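Local coordinates for CurF (Lyngbya majuscula, PDB 5DP2), which acts as an enoyl reductase-like cyclopropanase in the curacin A polyketide pathway, probably using NADPH to close the cyclopropane ring, at residues Ala171-Val176 / Ser196-Gln201; Val162-Ala167 / Gln177-Phe182; Phe140-Thr145 / Lys309-Lys314. All blocks are in the same frame, centred on the assembly; numbering follows the deposited sequence.

Interaction 1 of 3, residues Ala171-Val176 / Ser196-Gln201; sequences AGQAAV and SVLREQ. With NAP (NADP nicotinamide-adenine-dinucleotide phosphate), chain B.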
# COMPACT_ATOMS: atom_id res chain seq x y z
N ALA A 171 -3.00 3.24 -2.79
CA ALA A 171 -1.76 3.84 -3.25
C ALA A 171 -2.03 5.14 -4.00
O ALA A 171 -1.31 6.13 -3.85
CB ALA A 171 -0.97 2.85 -4.11
N GLY A 172 -3.06 5.12 -4.85
CA GLY A 172 -3.40 6.29 -5.65
C GLY A 172 -3.80 7.50 -4.81
O GLY A 172 -3.36 8.63 -5.08
N GLN A 173 -4.63 7.27 -3.79
CA GLN A 173 -5.06 8.38 -2.93
C GLN A 173 -3.86 8.97 -2.19
O GLN A 173 -3.74 10.20 -2.03
CB GLN A 173 -6.11 7.91 -1.93
CG GLN A 173 -7.50 7.74 -2.56
CD GLN A 173 -8.25 9.06 -2.63
OE1 GLN A 173 -8.63 9.62 -1.59
NE2 GLN A 173 -8.45 9.59 -3.82
N ALA A 174 -2.98 8.10 -1.67
CA ALA A 174 -1.76 8.59 -1.01
C ALA A 174 -0.89 9.37 -1.98
O ALA A 174 -0.34 10.43 -1.63
CB ALA A 174 -0.98 7.42 -0.41
N ALA A 175 -0.76 8.88 -3.21
CA ALA A 175 0.02 9.56 -4.23
C ALA A 175 -0.57 10.93 -4.56
O ALA A 175 0.19 11.88 -4.77
CB ALA A 175 0.15 8.69 -5.46
N VAL A 176 -1.90 11.05 -4.63
CA VAL A 176 -2.48 12.37 -4.89
C VAL A 176 -2.11 13.33 -3.77
O VAL A 176 -1.69 14.47 -4.02
CB VAL A 176 -4.02 12.30 -5.08
CG1 VAL A 176 -4.62 13.69 -5.11
CG2 VAL A 176 -4.38 11.53 -6.34
N SER A 196 -16.48 11.72 -10.41
CA SER A 196 -17.08 12.83 -9.70
C SER A 196 -16.54 12.94 -8.28
O SER A 196 -16.40 14.06 -7.75
CB SER A 196 -18.62 12.64 -9.67
OG SER A 196 -18.98 11.45 -8.97
N VAL A 197 -16.28 11.80 -7.66
CA VAL A 197 -15.77 11.77 -6.31
C VAL A 197 -14.38 12.43 -6.26
O VAL A 197 -14.09 13.25 -5.38
CB VAL A 197 -15.72 10.31 -5.76
CG1 VAL A 197 -15.13 10.28 -4.36
CG2 VAL A 197 -17.11 9.67 -5.77
N LEU A 198 -13.52 12.11 -7.22
CA LEU A 198 -12.18 12.67 -7.24
C LEU A 198 -12.22 14.18 -7.60
O LEU A 198 -11.43 14.98 -7.07
CB LEU A 198 -11.28 11.94 -8.20
CG LEU A 198 -10.62 10.71 -7.57
CD1 LEU A 198 -11.45 9.77 -6.72
CD2 LEU A 198 -9.79 9.99 -8.57
N ARG A 199 -13.12 14.60 -8.48
CA ARG A 199 -13.27 16.03 -8.75
C ARG A 199 -13.69 16.77 -7.47
O ARG A 199 -13.17 17.86 -7.19
CB ARG A 199 -14.23 16.26 -9.92
CG ARG A 199 -13.70 15.76 -11.26
CD ARG A 199 -14.67 15.99 -12.41
NE ARG A 199 -14.10 15.51 -13.67
CZ ARG A 199 -14.79 15.07 -14.73
NH1 ARG A 199 -16.11 15.03 -14.71
NH2 ARG A 199 -14.14 14.61 -15.78
N GLU A 200 -14.57 16.16 -6.67
CA GLU A 200 -15.01 16.79 -5.41
C GLU A 200 -13.86 16.90 -4.41
O GLU A 200 -13.83 17.81 -3.57
CB GLU A 200 -16.19 16.03 -4.80
CG GLU A 200 -17.47 16.17 -5.61
CD GLU A 200 -18.72 15.77 -4.85
OE1 GLU A 200 -18.63 15.50 -3.63
OE2 GLU A 200 -19.80 15.72 -5.49
N GLN A 201 -12.90 15.98 -4.48
CA GLN A 201 -11.71 16.07 -3.64
C GLN A 201 -10.77 17.19 -4.07
O GLN A 201 -9.81 17.50 -3.37
CB GLN A 201 -10.93 14.76 -3.66
CG GLN A 201 -11.64 13.58 -3.00
CD GLN A 201 -10.70 12.39 -2.93
OE1 GLN A 201 -9.96 12.14 -3.83
NE2 GLN A 201 -10.73 11.66 -1.85
PA NAP B . -6.22 -0.22 -4.64
O1A NAP B . -7.02 0.30 -3.50
O2A NAP B . -5.51 0.73 -5.53
O5B NAP B . -7.19 -1.17 -5.48
C5B NAP B . -6.85 -1.58 -6.82
C4B NAP B . -7.06 -0.48 -7.84
O4B NAP B . -6.89 -1.02 -9.12
C3B NAP B . -8.42 0.16 -7.78
O3B NAP B . -8.25 1.53 -7.41
C2B NAP B . -8.99 0.02 -9.21
O2B NAP B . -9.55 1.16 -9.80
C1B NAP B . -7.77 -0.34 -10.03
N9A NAP B . -8.03 -1.27 -11.12
C8A NAP B . -8.05 -2.65 -11.04
N7A NAP B . -8.31 -3.19 -12.25
C5A NAP B . -8.44 -2.16 -13.10
C6A NAP B . -8.71 -2.04 -14.50
N6A NAP B . -8.89 -3.15 -15.25
N1A NAP B . -8.76 -0.83 -15.03
C2A NAP B . -8.58 0.25 -14.26
N3A NAP B . -8.32 0.26 -12.95
C4A NAP B . -8.27 -0.93 -12.38
O3 NAP B . -5.14 -1.29 -4.10
PN NAP B . -3.74 -1.05 -3.37
O1N NAP B . -3.61 -2.09 -2.32
O2N NAP B . -3.59 0.39 -2.98
O5D NAP B . -2.74 -1.42 -4.51
C5D NAP B . -2.67 -0.57 -5.68
C4D NAP B . -1.94 -1.31 -6.82
O4D NAP B . -0.56 -1.21 -6.58
C3D NAP B . -2.22 -2.82 -6.90
O3D NAP B . -2.06 -3.23 -8.26
C2D NAP B . -1.17 -3.41 -6.00
O2D NAP B . -0.90 -4.77 -6.36
C1D NAP B . -0.01 -2.49 -6.24
N1N NAP B . 0.94 -2.18 -5.14
C2N NAP B . 2.27 -2.38 -5.34
C3N NAP B . 3.21 -2.09 -4.36
C7N NAP B . 4.66 -2.32 -4.63
O7N NAP B . 5.38 -2.25 -3.66
N7N NAP B . 5.07 -2.58 -5.90
C4N NAP B . 2.78 -1.59 -3.12
C5N NAP B . 1.42 -1.40 -2.95
C6N NAP B . 0.50 -1.70 -3.97
P2B NAP B . -10.98 1.76 -9.44
O1X NAP B . -10.87 2.32 -8.02
O2X NAP B . -11.17 2.82 -10.48
O3X NAP B . -11.97 0.63 -9.52
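Gln-173 and Leu-198 mark the nearest backbone approach between segments 171-176 and 196-201, their CA atoms 9.4 Å apart, and the space between is spanned by long side chains. The primary amides of Gln-173 and Gln-201 approach from opposite directions and pair through two hydrogen bonds. NE2 of Gln-201 donates to OE1 of Gln-173 at 2.9 Å, and NE2 of Gln-173 returns a bond of 3.0 Å to OE1 of Gln-201. Both N-H groups point almost straight at their acceptors. The second bond lies in the carbonyl plane of Gln-201 and uses a lone pair of OE1; in the first the donor is tilted 16° from the carbonyl plane of Gln-173. With the amide planes 23° apart, the pair is nearly flat. The Gln-173 chain is folded by its torsion about CB-CG (chi2 -83°), whereas the Gln-201 chain runs extended beyond CG. Beside the pair, CD1 of Leu-198 lies 4.2 Å from NE2 of Gln-173. The same NE2 also donates to Ala-167 O, so this buried nitrogen serves two acceptors, and the two grips fix the rotation of the amide. A leucine here would probably leave the amide of Gln-201 and the carbonyl of Ala-167 without these mates and set Gln-201 free to turn. At the start of the helix, Ala-171 N donates to O2N of the NADP pyrophosphate at 2.9 Å, where the positive end of the helix dipole is likely to favour the phosphate charge. Helix 170-181 packs through Ala-174 and Ala-175 on helix 140-153 and through Ala-175 and Val-176 on Ile-164 of strand 161-164, while Gln-173 reaches across to segment 196-201, which follows strand 185-190.

Interaction 2 of 3, residues Val162-Ala167 / Gln177-Phe182; sequences VLIHAA and QLAQFF. With NAP (NADP nicotinamide-adenine-dinucleotide phosphate), chain B.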
# COMPACT_ATOMS: atom_id res chain seq x y z
N VAL A 162 2.07 15.34 -13.09
CA VAL A 162 2.14 13.98 -12.55
C VAL A 162 0.82 13.27 -12.82
O VAL A 162 -0.23 13.71 -12.37
CB VAL A 162 2.43 14.01 -11.03
CG1 VAL A 162 2.49 12.60 -10.46
CG2 VAL A 162 3.71 14.76 -10.74
N LEU A 163 0.89 12.15 -13.57
CA LEU A 163 -0.29 11.32 -13.86
C LEU A 163 -0.34 10.15 -12.86
O LEU A 163 0.62 9.39 -12.77
CB LEU A 163 -0.18 10.81 -15.30
CG LEU A 163 -1.25 9.84 -15.79
CD1 LEU A 163 -2.62 10.48 -15.81
CD2 LEU A 163 -0.88 9.37 -17.18
N ILE A 164 -1.45 10.07 -12.15
CA ILE A 164 -1.66 9.05 -11.12
C ILE A 164 -2.83 8.18 -11.56
O ILE A 164 -3.98 8.63 -11.59
CB ILE A 164 -1.92 9.67 -9.74
CG1 ILE A 164 -0.73 10.54 -9.35
CG2 ILE A 164 -2.20 8.58 -8.70
CD1 ILE A 164 -0.93 11.38 -8.15
N HIS A 165 -2.54 6.91 -11.87
CA HIS A 165 -3.58 5.96 -12.25
C HIS A 165 -4.24 5.36 -11.04
O HIS A 165 -3.67 5.23 -9.97
CB HIS A 165 -3.01 4.89 -13.16
CG HIS A 165 -2.71 5.39 -14.52
ND1 HIS A 165 -3.71 5.83 -15.35
CD2 HIS A 165 -1.54 5.50 -15.19
CE1 HIS A 165 -3.15 6.21 -16.49
NE2 HIS A 165 -1.84 6.02 -16.42
N ALA A 166 -5.50 4.94 -11.22
CA ALA A 166 -6.24 4.29 -10.14
C ALA A 166 -6.18 5.17 -8.89
O ALA A 166 -5.94 4.72 -7.75
CB ALA A 166 -5.75 2.88 -9.85
N ALA A 167 -6.47 6.45 -9.09
CA ALA A 167 -6.31 7.47 -8.07
C ALA A 167 -7.33 7.38 -6.94
O ALA A 167 -7.17 8.06 -5.92
CB ALA A 167 -6.30 8.86 -8.71
N GLN A 177 -2.28 12.91 -2.52
CA GLN A 177 -1.95 13.80 -1.41
C GLN A 177 -0.49 14.22 -1.48
O GLN A 177 -0.15 15.40 -1.29
CB GLN A 177 -2.19 13.13 -0.05
CG GLN A 177 -3.64 13.03 0.36
CD GLN A 177 -3.75 12.74 1.85
OE1 GLN A 177 -3.05 13.36 2.66
NE2 GLN A 177 -4.64 11.85 2.22
N LEU A 178 0.42 13.28 -1.71
CA LEU A 178 1.84 13.60 -1.74
C LEU A 178 2.20 14.47 -2.94
O LEU A 178 2.97 15.44 -2.80
CB LEU A 178 2.67 12.31 -1.75
CG LEU A 178 2.82 11.68 -0.38
CD1 LEU A 178 3.24 10.23 -0.52
CD2 LEU A 178 3.83 12.44 0.46
N ALA A 179 1.68 14.15 -4.12
CA ALA A 179 1.98 14.96 -5.28
C ALA A 179 1.55 16.42 -5.06
O ALA A 179 2.27 17.34 -5.45
CB ALA A 179 1.33 14.36 -6.52
N GLN A 180 0.38 16.61 -4.46
CA GLN A 180 -0.04 17.99 -4.20
C GLN A 180 0.78 18.65 -3.10
O GLN A 180 1.09 19.84 -3.22
CB GLN A 180 -1.52 18.02 -3.93
CG GLN A 180 -2.26 17.51 -5.13
CD GLN A 180 -3.69 17.93 -5.17
OE1 GLN A 180 -4.41 17.89 -4.17
NE2 GLN A 180 -4.12 18.39 -6.34
N PHE A 181 1.19 17.91 -2.07
CA PHE A 181 2.10 18.44 -1.05
C PHE A 181 3.41 18.92 -1.68
O PHE A 181 3.98 19.94 -1.26
CB PHE A 181 2.36 17.36 0.03
CG PHE A 181 3.45 17.72 1.01
CD1 PHE A 181 3.24 18.66 1.99
CD2 PHE A 181 4.73 17.15 0.89
CE1 PHE A 181 4.25 19.01 2.86
CE2 PHE A 181 5.74 17.48 1.76
CZ PHE A 181 5.50 18.41 2.75
N PHE A 182 3.90 18.20 -2.69
CA PHE A 182 5.12 18.56 -3.39
C PHE A 182 4.90 19.65 -4.44
O PHE A 182 5.88 20.06 -5.09
CB PHE A 182 5.73 17.32 -4.08
CG PHE A 182 6.21 16.25 -3.16
CD1 PHE A 182 6.92 16.55 -2.02
CD2 PHE A 182 5.96 14.91 -3.45
CE1 PHE A 182 7.35 15.55 -1.18
CE2 PHE A 182 6.41 13.91 -2.62
CZ PHE A 182 7.08 14.25 -1.48
PA NAP B . -6.22 -0.22 -4.64
O1A NAP B . -7.02 0.30 -3.50
O2A NAP B . -5.51 0.73 -5.53
O5B NAP B . -7.19 -1.17 -5.48
C5B NAP B . -6.85 -1.58 -6.82
C4B NAP B . -7.06 -0.48 -7.84
O4B NAP B . -6.89 -1.02 -9.12
C3B NAP B . -8.42 0.16 -7.78
O3B NAP B . -8.25 1.53 -7.41
C2B NAP B . -8.99 0.02 -9.21
O2B NAP B . -9.55 1.16 -9.80
C1B NAP B . -7.77 -0.34 -10.03
N9A NAP B . -8.03 -1.27 -11.12
C8A NAP B . -8.05 -2.65 -11.04
N7A NAP B . -8.31 -3.19 -12.25
C5A NAP B . -8.44 -2.16 -13.10
C6A NAP B . -8.71 -2.04 -14.50
N6A NAP B . -8.89 -3.15 -15.25
N1A NAP B . -8.76 -0.83 -15.03
C2A NAP B . -8.58 0.25 -14.26
N3A NAP B . -8.32 0.26 -12.95
C4A NAP B . -8.27 -0.93 -12.38
O3 NAP B . -5.14 -1.29 -4.10
PN NAP B . -3.74 -1.05 -3.37
O1N NAP B . -3.61 -2.09 -2.32
O2N NAP B . -3.59 0.39 -2.98
O5D NAP B . -2.74 -1.42 -4.51
C5D NAP B . -2.67 -0.57 -5.68
C4D NAP B . -1.94 -1.31 -6.82
O4D NAP B . -0.56 -1.21 -6.58
C3D NAP B . -2.22 -2.82 -6.90
O3D NAP B . -2.06 -3.23 -8.26
C2D NAP B . -1.17 -3.41 -6.00
O2D NAP B . -0.90 -4.77 -6.36
C1D NAP B . -0.01 -2.49 -6.24
N1N NAP B . 0.94 -2.18 -5.14
C2N NAP B . 2.27 -2.38 -5.34
C3N NAP B . 3.21 -2.09 -4.36
C7N NAP B . 4.66 -2.32 -4.63
O7N NAP B . 5.38 -2.25 -3.66
N7N NAP B . 5.07 -2.58 -5.90
C4N NAP B . 2.78 -1.59 -3.12
C5N NAP B . 1.42 -1.40 -2.95
C6N NAP B . 0.50 -1.70 -3.97
P2B NAP B . -10.98 1.76 -9.44
O1X NAP B . -10.87 2.32 -8.02
O2X NAP B . -11.17 2.82 -10.48
O3X NAP B . -11.97 0.63 -9.52
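Ala-179 packs its methyl group against two residues of strand 161-164, Ile-164 and Val-162, and carries the whole contact from the helix side. The closer approach is from Ile-164, whose CD1 lies 4.1 Å from CB of Ala-179. Its CG1 branch is extended (chi2 170°), which carries CD1 out from the strand toward the helix. Val-162 adds a looser touch, its CG1 standing 4.5 Å from the same methyl. The small alanine lets the backbones come near, with CA of Val-162 and CA of Ala-179 only 7.3 Å apart, and Val-186 of the next strand also touches Ala-179. All three contacting residues are buried.

The outer side of the helix is different: Gln-180 and Phe-181 are exposed to solvent, and CB of Gln-177 points away from the strand. Beyond the strand end the chain turns toward the cofactor. His-165 is buried, yet both its ring nitrogens are satisfied, ND1 by Thr-189 and NE2 by Asn-243. One residue on, CB of Ala-166 comes to 3.7 Å from O3B of the adenosine ribose of NADP. Strand 161-164, the turn rich in glycine, helix 170-181 and strand 185-190 form the first beta-alpha-beta unit of a Rossmann fold, the classical dinucleotide-binding arrangement.

Interaction 3 of 3, residues Phe140-Thr145 / Lys309-Lys314; sequences FMSFFT and KPLPYK. With NAP (NADP nicotinamide-adenine-dinucleotide phosphate), chain B.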
# COMPACT_ATOMS: atom_id res chain seq x y z
N PHE A 140 0.51 3.09 6.44
CA PHE A 140 1.84 2.54 6.14
C PHE A 140 2.07 2.14 4.68
O PHE A 140 2.92 2.72 4.00
CB PHE A 140 2.14 1.35 7.09
CG PHE A 140 3.50 0.76 6.90
CD1 PHE A 140 4.62 1.33 7.51
CD2 PHE A 140 3.69 -0.36 6.10
CE1 PHE A 140 5.88 0.79 7.31
CE2 PHE A 140 4.95 -0.90 5.90
CZ PHE A 140 6.05 -0.31 6.50
N MET A 141 1.38 1.12 4.18
CA MET A 141 1.78 0.63 2.89
C MET A 141 1.51 1.67 1.79
O MET A 141 2.35 1.88 0.90
CB MET A 141 1.11 -0.70 2.59
CG MET A 141 1.63 -1.38 1.36
SD MET A 141 3.37 -1.82 1.32
CE MET A 141 3.35 -3.31 2.31
N SER A 142 0.36 2.32 1.83
CA SER A 142 0.01 3.24 0.74
C SER A 142 0.93 4.47 0.71
O SER A 142 1.43 4.84 -0.36
CB SER A 142 -1.46 3.64 0.84
OG SER A 142 -2.32 2.53 0.73
N PHE A 143 1.13 5.12 1.86
CA PHE A 143 2.01 6.29 1.88
C PHE A 143 3.47 5.94 1.72
O PHE A 143 4.21 6.72 1.12
CB PHE A 143 1.80 7.17 3.12
CG PHE A 143 0.56 8.03 3.06
CD1 PHE A 143 0.62 9.29 2.48
CD2 PHE A 143 -0.65 7.58 3.54
CE1 PHE A 143 -0.50 10.11 2.44
CE2 PHE A 143 -1.77 8.41 3.52
CZ PHE A 143 -1.69 9.68 2.97
N PHE A 144 3.95 4.83 2.30
CA PHE A 144 5.36 4.52 2.15
C PHE A 144 5.67 4.22 0.68
O PHE A 144 6.71 4.64 0.16
CB PHE A 144 5.82 3.39 3.09
CG PHE A 144 6.02 3.81 4.53
CD1 PHE A 144 5.06 4.52 5.26
CD2 PHE A 144 7.20 3.46 5.20
CE1 PHE A 144 5.26 4.87 6.58
CE2 PHE A 144 7.40 3.81 6.53
CZ PHE A 144 6.43 4.51 7.22
N THR A 145 4.76 3.50 -0.01
CA THR A 145 4.93 3.20 -1.43
C THR A 145 4.94 4.48 -2.25
O THR A 145 5.82 4.71 -3.09
CB THR A 145 3.79 2.28 -1.89
OG1 THR A 145 3.85 1.03 -1.19
CG2 THR A 145 3.89 1.95 -3.37
N LYS A 309 -2.94 13.57 5.56
CA LYS A 309 -4.10 13.15 6.32
C LYS A 309 -4.37 11.68 6.09
O LYS A 309 -4.00 11.13 5.04
CB LYS A 309 -5.34 13.94 5.87
CG LYS A 309 -5.26 15.44 5.99
CD LYS A 309 -5.72 15.94 7.32
CE LYS A 309 -6.04 17.43 7.32
NZ LYS A 309 -4.90 18.36 7.50
N PRO A 310 -5.05 11.02 7.02
CA PRO A 310 -5.49 9.66 6.77
C PRO A 310 -6.27 9.58 5.47
O PRO A 310 -6.94 10.54 5.04
CB PRO A 310 -6.41 9.34 7.95
CG PRO A 310 -6.07 10.31 8.99
CD PRO A 310 -5.50 11.52 8.34
N LEU A 311 -6.20 8.42 4.83
CA LEU A 311 -7.04 8.18 3.64
C LEU A 311 -8.49 8.06 4.02
O LEU A 311 -8.82 7.67 5.14
CB LEU A 311 -6.60 6.88 2.94
CG LEU A 311 -5.15 6.80 2.53
CD1 LEU A 311 -4.92 5.50 1.77
CD2 LEU A 311 -4.71 8.03 1.73
N PRO A 312 -9.40 8.32 3.05
CA PRO A 312 -10.79 7.85 3.22
C PRO A 312 -10.78 6.36 3.53
O PRO A 312 -9.92 5.63 3.01
CB PRO A 312 -11.43 8.15 1.85
CG PRO A 312 -10.57 9.22 1.27
CD PRO A 312 -9.19 8.87 1.71
N TYR A 313 -11.74 5.93 4.33
CA TYR A 313 -11.76 4.52 4.70
C TYR A 313 -13.19 4.03 4.91
O TYR A 313 -14.12 4.80 5.11
CB TYR A 313 -10.91 4.24 5.96
CG TYR A 313 -11.38 4.95 7.21
CD1 TYR A 313 -12.46 4.46 7.96
CD2 TYR A 313 -10.80 6.15 7.62
CE1 TYR A 313 -12.92 5.12 9.09
CE2 TYR A 313 -11.23 6.81 8.76
CZ TYR A 313 -12.29 6.30 9.49
OH TYR A 313 -12.75 6.97 10.61
N LYS A 314 -13.31 2.71 4.89
CA LYS A 314 -14.52 2.00 5.26
C LYS A 314 -14.13 0.87 6.23
O LYS A 314 -13.19 0.11 5.92
CB LYS A 314 -15.24 1.42 4.05
CG LYS A 314 -16.55 0.75 4.47
CD LYS A 314 -17.39 0.26 3.31
CE LYS A 314 -18.56 -0.56 3.77
NZ LYS A 314 -19.60 0.31 4.36
PA NAP B . -6.22 -0.22 -4.64
O1A NAP B . -7.02 0.30 -3.50
O2A NAP B . -5.51 0.73 -5.53
O5B NAP B . -7.19 -1.17 -5.48
C5B NAP B . -6.85 -1.58 -6.82
C4B NAP B . -7.06 -0.48 -7.84
O4B NAP B . -6.89 -1.02 -9.12
C3B NAP B . -8.42 0.16 -7.78
O3B NAP B . -8.25 1.53 -7.41
C2B NAP B . -8.99 0.02 -9.21
O2B NAP B . -9.55 1.16 -9.80
C1B NAP B . -7.77 -0.34 -10.03
N9A NAP B . -8.03 -1.27 -11.12
C8A NAP B . -8.05 -2.65 -11.04
N7A NAP B . -8.31 -3.19 -12.25
C5A NAP B . -8.44 -2.16 -13.10
C6A NAP B . -8.71 -2.04 -14.50
N6A NAP B . -8.89 -3.15 -15.25
N1A NAP B . -8.76 -0.83 -15.03
C2A NAP B . -8.58 0.25 -14.26
N3A NAP B . -8.32 0.26 -12.95
C4A NAP B . -8.27 -0.93 -12.38
O3 NAP B . -5.14 -1.29 -4.10
PN NAP B . -3.74 -1.05 -3.37
O1N NAP B . -3.61 -2.09 -2.32
O2N NAP B . -3.59 0.39 -2.98
O5D NAP B . -2.74 -1.42 -4.51
C5D NAP B . -2.67 -0.57 -5.68
C4D NAP B . -1.94 -1.31 -6.82
O4D NAP B . -0.56 -1.21 -6.58
C3D NAP B . -2.22 -2.82 -6.90
O3D NAP B . -2.06 -3.23 -8.26
C2D NAP B . -1.17 -3.41 -6.00
O2D NAP B . -0.90 -4.77 -6.36
C1D NAP B . -0.01 -2.49 -6.24
N1N NAP B . 0.94 -2.18 -5.14
C2N NAP B . 2.27 -2.38 -5.34
C3N NAP B . 3.21 -2.09 -4.36
C7N NAP B . 4.66 -2.32 -4.63
O7N NAP B . 5.38 -2.25 -3.66
N7N NAP B . 5.07 -2.58 -5.90
C4N NAP B . 2.78 -1.59 -3.12
C5N NAP B . 1.42 -1.40 -2.95
C6N NAP B . 0.50 -1.70 -3.97
P2B NAP B . -10.98 1.76 -9.44
O1X NAP B . -10.87 2.32 -8.02
O2X NAP B . -11.17 2.82 -10.48
O3X NAP B . -11.97 0.63 -9.52
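Where the chain enters the nucleotide-binding domain and later leaves it, Phe-143 of helix 140-153 packs on Leu-311 of the connection leading into strand 313-317. The two side chains slide past each other in opposite directions. CD2 of Leu-311 sits 3.5 Å from CE2 of Phe-143, meeting the ring obliquely, and CZ of the ring lies 3.4 Å from the backbone O of Lys-309. The other branch of Leu-311 turns to the preceding helix residue, its CD1 lying 4.0 Å from CB of Ser-142. One leucine thus fills the angle between the serine and the ring. With CD1 anti to CA (chi2 -176°), the isopropyl end is turned to put CD1 against Ser-142 and CD2 against the ring. Ser-142 has its polar partner elsewhere, OG bonding to Lys-336 NZ, and the ring of Phe-143 also makes an edge-to-face stack with Phe-303.

Two residues on from Phe-143, Thr-145 meets the cofactor, with OG1 3.4 Å from C4N of the nicotinamide, the ring carbon that carries hydride in such reactions. That hydroxyl is held by a 2.7 Å hydrogen bond from OG1 to the backbone O of Met-141. The same oxygen takes the helical bond from Thr-145 N, and the two donors arrive from opposite faces of its plane, so the threonine is gripped through both backbone and side chain. Strand 313-317 pairs with 336-340 in the mixed sheet, so the contact lies at the junction between the GroES-like and Rossmann domains typical of the medium-chain dehydrogenase/reductase fold.

In the fold
Helix 170-181 connects the three contacts. Interactions 1 and 2 use successive parts of it, their centres 8 Å apart, and touch at several points, among them Leu-198 CD2 with Ala-167 CB at 3.7 Å. Interaction 3 encloses both along the chain and touches each: Pro-312 CD lies 3.4 Å from Gln-173 OE1, and Lys-309 N bonds to Gln-177 OE1 at 2.9 Å. The helix is thus flanked by strand 161-164 and by the segment returning to the mixed sheet. All three reach NADP at different points, interaction 1 at the pyrophosphate, interaction 2 at the adenosine ribose and interaction 3 at the nicotinamide, so they meet it from the adenosine ribose to the nicotinamide.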